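Local structure of manganese-containing pseudocatalase (Thermus thermophilus, 2V8T) at residues K57-L62 with E197-V202; L149-L154 with A190-A195; Y180-G185 with I213-I218. The protein probably breaks down hydrogen peroxide to water and oxygen, as a catalase that holds two manganese ions in each subunit. One frame throughout, in Å; residues are numbered along the deposited sequence. Where two conformers were deposited one is given.

Contact 1 (K57-L62 with E197-V202)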
# COMPACT_ATOMS: atom_id res chain seq x y z
N LYS A 57 -17.02 -33.25 1.46
CA LYS A 57 -17.20 -32.91 2.87
C LYS A 57 -16.02 -33.15 3.77
O LYS A 57 -15.77 -32.29 4.63
CB LYS A 57 -18.47 -33.58 3.43
CG LYS A 57 -18.79 -33.16 4.85
CD LYS A 57 -20.13 -33.71 5.29
CE LYS A 57 -20.56 -33.23 6.65
NZ LYS A 57 -19.56 -33.53 7.70
N PRO A 58 -15.29 -34.26 3.68
CA PRO A 58 -14.21 -34.41 4.65
C PRO A 58 -13.20 -33.26 4.57
O PRO A 58 -12.64 -32.81 5.61
CB PRO A 58 -13.60 -35.76 4.22
CG PRO A 58 -14.79 -36.52 3.58
CD PRO A 58 -15.48 -35.44 2.83
N TYR A 59 -12.95 -32.79 3.36
CA TYR A 59 -11.98 -31.70 3.14
C TYR A 59 -12.56 -30.37 3.55
O TYR A 59 -11.84 -29.51 4.11
CB TYR A 59 -11.58 -31.69 1.64
CG TYR A 59 -11.05 -33.03 1.19
CD1 TYR A 59 -9.77 -33.42 1.48
CD2 TYR A 59 -11.88 -33.93 0.53
CE1 TYR A 59 -9.34 -34.69 1.14
CE2 TYR A 59 -11.46 -35.20 0.19
CZ TYR A 59 -10.16 -35.58 0.49
OH TYR A 59 -9.75 -36.83 0.12
N TYR A 60 -13.84 -30.15 3.30
CA TYR A 60 -14.53 -28.94 3.78
C TYR A 60 -14.49 -28.90 5.31
O TYR A 60 -14.16 -27.85 5.90
CB TYR A 60 -15.95 -28.94 3.27
CG TYR A 60 -16.76 -27.79 3.84
CD1 TYR A 60 -16.43 -26.46 3.59
CD2 TYR A 60 -17.87 -28.04 4.64
CE1 TYR A 60 -17.15 -25.43 4.14
CE2 TYR A 60 -18.60 -27.02 5.18
CZ TYR A 60 -18.28 -25.70 4.92
OH TYR A 60 -19.00 -24.65 5.42
N ASP A 61 -14.83 -29.99 5.97
CA ASP A 61 -14.82 -30.02 7.42
C ASP A 61 -13.45 -29.61 7.94
O ASP A 61 -13.32 -28.85 8.90
CB ASP A 61 -15.05 -31.49 7.98
CG ASP A 61 -16.54 -31.95 7.95
OD1 ASP A 61 -17.41 -31.20 7.42
OD2 ASP A 61 -16.76 -33.07 8.47
N LEU A 62 -12.40 -30.12 7.30
CA LEU A 62 -11.04 -29.85 7.76
C LEU A 62 -10.74 -28.34 7.69
O LEU A 62 -10.27 -27.76 8.65
CB LEU A 62 -10.06 -30.65 6.90
CG LEU A 62 -8.66 -30.57 7.37
CD1 LEU A 62 -8.46 -31.18 8.74
CD2 LEU A 62 -7.73 -31.23 6.35
N GLU A 197 -2.21 -36.25 0.56
CA GLU A 197 -1.93 -37.66 0.28
C GLU A 197 -3.18 -38.37 -0.22
O GLU A 197 -3.14 -39.15 -1.17
CB GLU A 197 -1.45 -38.33 1.63
CG GLU A 197 -0.09 -37.88 2.17
CD GLU A 197 0.46 -38.31 3.57
OE1 GLU A 197 -0.40 -38.71 4.48
OE2 GLU A 197 1.70 -38.11 3.68
N SER A 198 -4.31 -38.10 0.41
CA SER A 198 -5.55 -38.73 0.03
C SER A 198 -5.99 -38.36 -1.38
O SER A 198 -6.54 -39.19 -2.11
CB SER A 198 -6.65 -38.52 1.06
OG SER A 198 -7.16 -37.19 1.07
N LEU A 199 -5.77 -37.11 -1.79
CA LEU A 199 -6.23 -36.62 -3.07
C LEU A 199 -5.26 -36.88 -4.22
O LEU A 199 -5.70 -36.88 -5.39
CB LEU A 199 -6.51 -35.12 -2.97
CG LEU A 199 -7.70 -34.75 -2.13
CD1 LEU A 199 -7.55 -33.22 -1.75
CD2 LEU A 199 -9.03 -35.08 -2.81
N THR A 200 -3.98 -37.02 -3.92
CA THR A 200 -2.94 -37.02 -4.93
C THR A 200 -2.01 -38.25 -4.89
O THR A 200 -1.28 -38.49 -5.86
CB THR A 200 -2.01 -35.78 -4.83
OG1 THR A 200 -1.12 -35.90 -3.74
CG2 THR A 200 -2.77 -34.45 -4.78
N GLY A 201 -1.96 -38.96 -3.76
CA GLY A 201 -1.02 -40.03 -3.60
C GLY A 201 0.39 -39.63 -3.26
O GLY A 201 1.24 -40.52 -3.04
N VAL A 202 0.66 -38.35 -3.17
CA VAL A 202 2.01 -37.87 -2.86
C VAL A 202 2.13 -37.77 -1.34
O VAL A 202 1.26 -37.19 -0.68
CB VAL A 202 2.25 -36.50 -3.51
CG1 VAL A 202 3.61 -35.94 -3.12
CG2 VAL A 202 2.10 -36.61 -5.05
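Y59 meets S198 and L199 near one end of the ferritin-like four-helix bundle, where helix 57-85 begins and helix 172-200 ends. The link is made by side chains, as the nearest CA atoms, those of Y59 and L199, are 9.8 Å apart. CG of Y59 lies beside its backbone N and anti to the carbonyl carbon (chi1 -55°), and from there the ring spans the gap. In one of the two S198 conformers, the phenol OH donates a hydrogen bond to S198 OG at 2.8 Å. That oxygen sits at the ring edge, in the ring plane. S198 OG also bonds A195 O one turn back in its own helix, linking phenol to backbone. L199 slides past the ring in the opposite direction. Its CD1 makes an off-centre CH-pi contact, 4.2 Å from the centroid of the Y59 ring. L144 of helix 144-166 touches both Y59 and L199. L297 and L290 of a second subunit pack on Y59 and L199 respectively. Replacing Y59 with an alanine is likely to open a gap beside L199 and leave S198 OG without its phenol donor. Beyond T200 the chain leaves the helix at G201, where phi is positive. T200 OG1 accepts from V202 N in an ST turn. At the other branch of the leucine, L199 CD2 lies 3.5 Å from Y59 CZ.

Contact 2 (L149-L154 with A190-A195)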
# COMPACT_ATOMS: atom_id res chain seq x y z
N LEU A 149 -2.24 -27.36 -1.22
CA LEU A 149 -0.80 -27.23 -1.39
C LEU A 149 -0.32 -25.90 -0.78
O LEU A 149 0.65 -25.85 -0.03
CB LEU A 149 -0.46 -27.34 -2.89
CG LEU A 149 1.00 -27.12 -3.22
CD1 LEU A 149 1.94 -28.14 -2.58
CD2 LEU A 149 1.18 -27.10 -4.76
N HIS A 150 -1.05 -24.82 -1.13
CA HIS A 150 -0.75 -23.54 -0.53
C HIS A 150 -0.80 -23.62 1.00
O HIS A 150 0.08 -23.06 1.67
CB HIS A 150 -1.83 -22.51 -1.00
CG HIS A 150 -1.76 -21.23 -0.25
ND1 HIS A 150 -2.48 -21.04 0.92
CD2 HIS A 150 -1.02 -20.11 -0.39
CE1 HIS A 150 -2.15 -19.83 1.41
NE2 HIS A 150 -1.27 -19.23 0.63
N ASN A 151 -1.82 -24.26 1.55
CA ASN A 151 -2.00 -24.28 3.00
C ASN A 151 -0.91 -25.07 3.72
O ASN A 151 -0.47 -24.71 4.81
CB ASN A 151 -3.34 -24.86 3.37
CG ASN A 151 -4.51 -23.99 2.88
OD1 ASN A 151 -4.33 -22.83 2.47
ND2 ASN A 151 -5.72 -24.55 2.98
N PHE A 152 -0.46 -26.15 3.09
CA PHE A 152 0.68 -26.92 3.64
C PHE A 152 1.91 -26.02 3.73
O PHE A 152 2.57 -25.93 4.76
CB PHE A 152 0.90 -28.14 2.74
CG PHE A 152 2.03 -29.03 3.20
CD1 PHE A 152 1.82 -30.01 4.15
CD2 PHE A 152 3.30 -28.87 2.68
CE1 PHE A 152 2.86 -30.84 4.57
CE2 PHE A 152 4.35 -29.69 3.10
CZ PHE A 152 4.11 -30.68 4.02
N PHE A 153 2.21 -25.34 2.60
CA PHE A 153 3.30 -24.35 2.59
C PHE A 153 3.10 -23.28 3.66
O PHE A 153 4.02 -22.93 4.40
CB PHE A 153 3.41 -23.73 1.20
CG PHE A 153 4.27 -22.51 1.19
CD1 PHE A 153 5.66 -22.60 1.37
CD2 PHE A 153 3.72 -21.25 1.11
CE1 PHE A 153 6.44 -21.47 1.50
CE2 PHE A 153 4.55 -20.11 1.19
CZ PHE A 153 5.92 -20.26 1.41
N LEU A 154 1.87 -22.73 3.74
CA LEU A 154 1.60 -21.63 4.67
C LEU A 154 1.94 -22.06 6.09
O LEU A 154 2.52 -21.30 6.86
CB LEU A 154 0.14 -21.21 4.65
CG LEU A 154 -0.29 -19.76 4.76
CD1 LEU A 154 -1.84 -19.73 5.08
CD2 LEU A 154 0.65 -18.85 5.54
N ALA A 190 0.42 -31.38 9.24
CA ALA A 190 0.18 -32.82 9.08
C ALA A 190 -1.19 -33.08 8.48
O ALA A 190 -1.35 -33.99 7.65
CB ALA A 190 0.32 -33.52 10.45
N ALA A 191 -2.21 -32.33 8.91
CA ALA A 191 -3.56 -32.54 8.45
C ALA A 191 -3.67 -32.19 6.95
O ALA A 191 -4.26 -32.94 6.17
CB ALA A 191 -4.56 -31.73 9.27
N TYR A 192 -3.12 -31.04 6.56
CA TYR A 192 -3.13 -30.70 5.14
C TYR A 192 -2.29 -31.66 4.32
O TYR A 192 -2.64 -31.99 3.18
CB TYR A 192 -2.70 -29.24 4.93
CG TYR A 192 -3.68 -28.24 5.51
CD1 TYR A 192 -5.05 -28.36 5.33
CD2 TYR A 192 -3.24 -27.15 6.26
CE1 TYR A 192 -5.93 -27.41 5.83
CE2 TYR A 192 -4.12 -26.21 6.77
CZ TYR A 192 -5.48 -26.34 6.55
OH TYR A 192 -6.40 -25.46 7.03
N GLY A 193 -1.19 -32.15 4.91
CA GLY A 193 -0.40 -33.14 4.22
C GLY A 193 -1.16 -34.46 4.01
O GLY A 193 -1.10 -35.05 2.92
N LYS A 194 -1.88 -34.90 5.04
CA LYS A 194 -2.74 -36.09 4.91
C LYS A 194 -3.84 -35.87 3.89
O LYS A 194 -4.17 -36.78 3.12
CB LYS A 194 -3.31 -36.47 6.30
CG LYS A 194 -2.27 -37.09 7.22
CD LYS A 194 -2.83 -37.29 8.64
CE LYS A 194 -1.81 -37.81 9.64
NZ LYS A 194 -1.48 -39.24 9.36
N ALA A 195 -4.42 -34.67 3.86
CA ALA A 195 -5.44 -34.39 2.88
C ALA A 195 -4.85 -34.49 1.45
O ALA A 195 -5.45 -35.09 0.56
CB ALA A 195 -6.02 -32.99 3.11
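The Y192 ring carries the CB of N151 over one face, 3.6 Å above the ring plane and shifted toward the rim. The CB lies 3.8 Å from the ring centroid, a CH-pi contact. Past that carbon the N151 amide runs obliquely across the ring, its plane turned 53° from it. N151 ND2 comes within 4.0 Å of Y192 CZ, but its hydrogen bond goes to Q46 OE1. On the other end of the amide, in one of the two H150 conformers, OD1 accepts from H150 ND1 at 3.0 Å, in the plane of the imidazole and at its edge. Both ends of the amide are then held, which would hold its rotation over the tyrosine. Y43 of helix 36-49 meets Y192 edge to face.

The F152 ring lies against the neighbouring helix backbone. Its CG is anti to the backbone N (chi1 -179°), and this swings the ring toward G193. F152 CD1 is 3.8 Å from G193 N. A beta carbon at G193 would come close, to about 3.3 Å, against F152 CE1, so the glycine leaves room for the ring. The segments run antiparallel, with their axes 8.8 Å apart. Y192 also touches L62 and I66 of helix 57-85. Its side chain lies about 4 Å from those of the manganese ligands E155 and H188. This is the core of a ferritin-like four-helix bundle, packed directly beside its dimanganese site.

Contact 3 (Y180-G185 with I213-I218)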
# COMPACT_ATOMS: atom_id res chain seq x y z
N TYR A 180 3.47 -23.69 22.13
CA TYR A 180 2.13 -24.26 21.90
C TYR A 180 1.77 -24.20 20.41
O TYR A 180 1.30 -25.19 19.83
CB TYR A 180 1.09 -23.55 22.76
CG TYR A 180 -0.27 -24.17 22.64
CD1 TYR A 180 -0.52 -25.42 23.17
CD2 TYR A 180 -1.31 -23.54 21.99
CE1 TYR A 180 -1.76 -26.05 23.08
CE2 TYR A 180 -2.57 -24.21 21.89
CZ TYR A 180 -2.76 -25.44 22.46
OH TYR A 180 -4.02 -26.05 22.32
N LEU A 181 1.96 -23.03 19.80
CA LEU A 181 1.57 -22.88 18.40
C LEU A 181 2.49 -23.60 17.43
O LEU A 181 2.06 -23.92 16.31
CB LEU A 181 1.36 -21.42 18.06
CG LEU A 181 0.20 -20.74 18.82
CD1 LEU A 181 -0.04 -19.33 18.28
CD2 LEU A 181 -1.11 -21.56 18.75
N LEU A 182 3.73 -23.91 17.83
CA LEU A 182 4.55 -24.82 17.01
C LEU A 182 3.89 -26.20 16.97
O LEU A 182 3.87 -26.87 15.92
CB LEU A 182 5.95 -24.95 17.60
CG LEU A 182 6.85 -23.74 17.39
CD1 LEU A 182 8.11 -23.89 18.23
CD2 LEU A 182 7.18 -23.53 15.90
N VAL A 183 3.36 -26.66 18.11
CA VAL A 183 2.70 -27.96 18.14
C VAL A 183 1.40 -27.92 17.32
O VAL A 183 1.13 -28.81 16.51
CB VAL A 183 2.50 -28.41 19.59
CG1 VAL A 183 1.66 -29.71 19.61
CG2 VAL A 183 3.86 -28.61 20.24
N ARG A 184 0.59 -26.86 17.51
CA ARG A 184 -0.65 -26.76 16.73
C ARG A 184 -0.37 -26.65 15.24
O ARG A 184 -1.07 -27.24 14.42
CB ARG A 184 -1.50 -25.59 17.21
CG ARG A 184 -1.89 -25.65 18.69
CD ARG A 184 -2.46 -26.98 19.12
NE ARG A 184 -3.62 -27.33 18.30
CZ ARG A 184 -4.04 -28.56 18.08
NH1 ARG A 184 -3.46 -29.61 18.64
NH2 ARG A 184 -5.09 -28.74 17.27
N GLY A 185 0.69 -25.90 14.87
CA GLY A 185 1.01 -25.77 13.45
C GLY A 185 1.52 -27.06 12.88
O GLY A 185 1.34 -27.35 11.70
N ILE A 213 14.21 -29.37 11.74
CA ILE A 213 14.46 -29.26 13.17
C ILE A 213 13.19 -29.76 13.82
O ILE A 213 12.07 -29.43 13.38
CB ILE A 213 14.79 -27.82 13.62
CG1 ILE A 213 15.11 -27.81 15.11
CG2 ILE A 213 13.70 -26.78 13.21
CD1 ILE A 213 15.59 -26.45 15.65
N ASP A 214 13.33 -30.61 14.83
CA ASP A 214 12.19 -31.18 15.52
C ASP A 214 11.66 -30.19 16.59
O ASP A 214 12.44 -29.57 17.30
CB ASP A 214 12.52 -32.52 16.14
CG ASP A 214 12.91 -33.52 15.11
OD1 ASP A 214 12.38 -33.54 13.99
OD2 ASP A 214 13.74 -34.37 15.49
N ASN A 215 10.35 -30.18 16.73
CA ASN A 215 9.74 -29.43 17.82
C ASN A 215 10.28 -29.87 19.18
O ASN A 215 10.28 -29.06 20.12
CB ASN A 215 8.22 -29.56 17.80
CG ASN A 215 7.54 -28.65 16.76
OD1 ASN A 215 8.09 -27.70 16.25
ND2 ASN A 215 6.27 -28.91 16.59
N SER A 216 10.75 -31.10 19.30
CA SER A 216 11.34 -31.56 20.57
C SER A 216 12.55 -30.75 21.01
O SER A 216 12.92 -30.83 22.20
CB SER A 216 11.70 -33.06 20.45
OG SER A 216 12.70 -33.24 19.49
N LYS A 217 13.18 -29.99 20.11
CA LYS A 217 14.32 -29.15 20.46
C LYS A 217 13.91 -27.82 21.07
O LYS A 217 14.77 -27.04 21.51
CB LYS A 217 15.17 -28.88 19.23
CG LYS A 217 15.73 -30.13 18.62
CD LYS A 217 16.49 -31.04 19.58
CE LYS A 217 16.78 -32.44 18.98
NZ LYS A 217 17.40 -33.36 19.98
N ILE A 218 12.61 -27.54 21.12
CA ILE A 218 12.10 -26.31 21.68
C ILE A 218 11.41 -26.74 23.01
O ILE A 218 10.40 -27.42 22.97
CB ILE A 218 11.07 -25.68 20.73
CG1 ILE A 218 11.68 -25.43 19.33
CG2 ILE A 218 10.50 -24.41 21.39
CD1 ILE A 218 12.92 -24.54 19.34
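L182 and I218 cross their side chains at about a right angle, while the amide of N215 reaches the backbone of L182. L182 points its CB toward the loop from helix 172-200. With CG beside the backbone N (chi1 -74°), its CD1 meets I218. The contact is apolar: L182 CD1 is 4.0 Å from I218 CG2, and CG1 of the same isoleucine is equally near.

N215 comes in beside the base of the leucine. Its OD1 lies 3.7 Å from L182 CB. Its ND2 gives a weak hydrogen bond to L182 O, at 3.2 Å and bent to 146°. The stronger polar partner is R159 of helix 144-166, whose NH2 donates to N215 OD1. The amide is thus held mainly at OD1 by the arginine and only weakly at ND2 by the helix carbonyl. R159 and L163 also pack against L182, and M225 of helix 219-226 touches N215. V183 adds a small contact, with CG2 at 4.4 Å from N215 ND2.

The short 3-10 turn 215-217 sets N215 and I218 on the side facing the helix, with I218 N bonded to N215 O. I218 then takes the N-cap position of helix 219-226, and P99 of a fourth subunit packs on it. The arrangement is a connecting loop folded back against the ferritin-like bundle, on the helix it follows and R159 of helix 144-166.

Overall arrangement
All three contacts use helix 172-200: contact 1 its C-terminal end, contact 2 the turns before it, and contact 3 a stretch nearer the middle. Contacts 1 and 2 touch, with centres about 10 Å apart. L62 CD2 lies 4.1 Å from Y192 CD1, so the helices of both contacts share one apolar core. Contact 3 is separate, its centre about 16 Å from that of contact 2 and 24 Å from that of contact 1. The Y192 side chain is about 6 Å from a manganese ion, and that of L182 about 10 Å, so contact 2 is the nearer of these two to the metal site. Contact 1 lies farther out, at the bundle end.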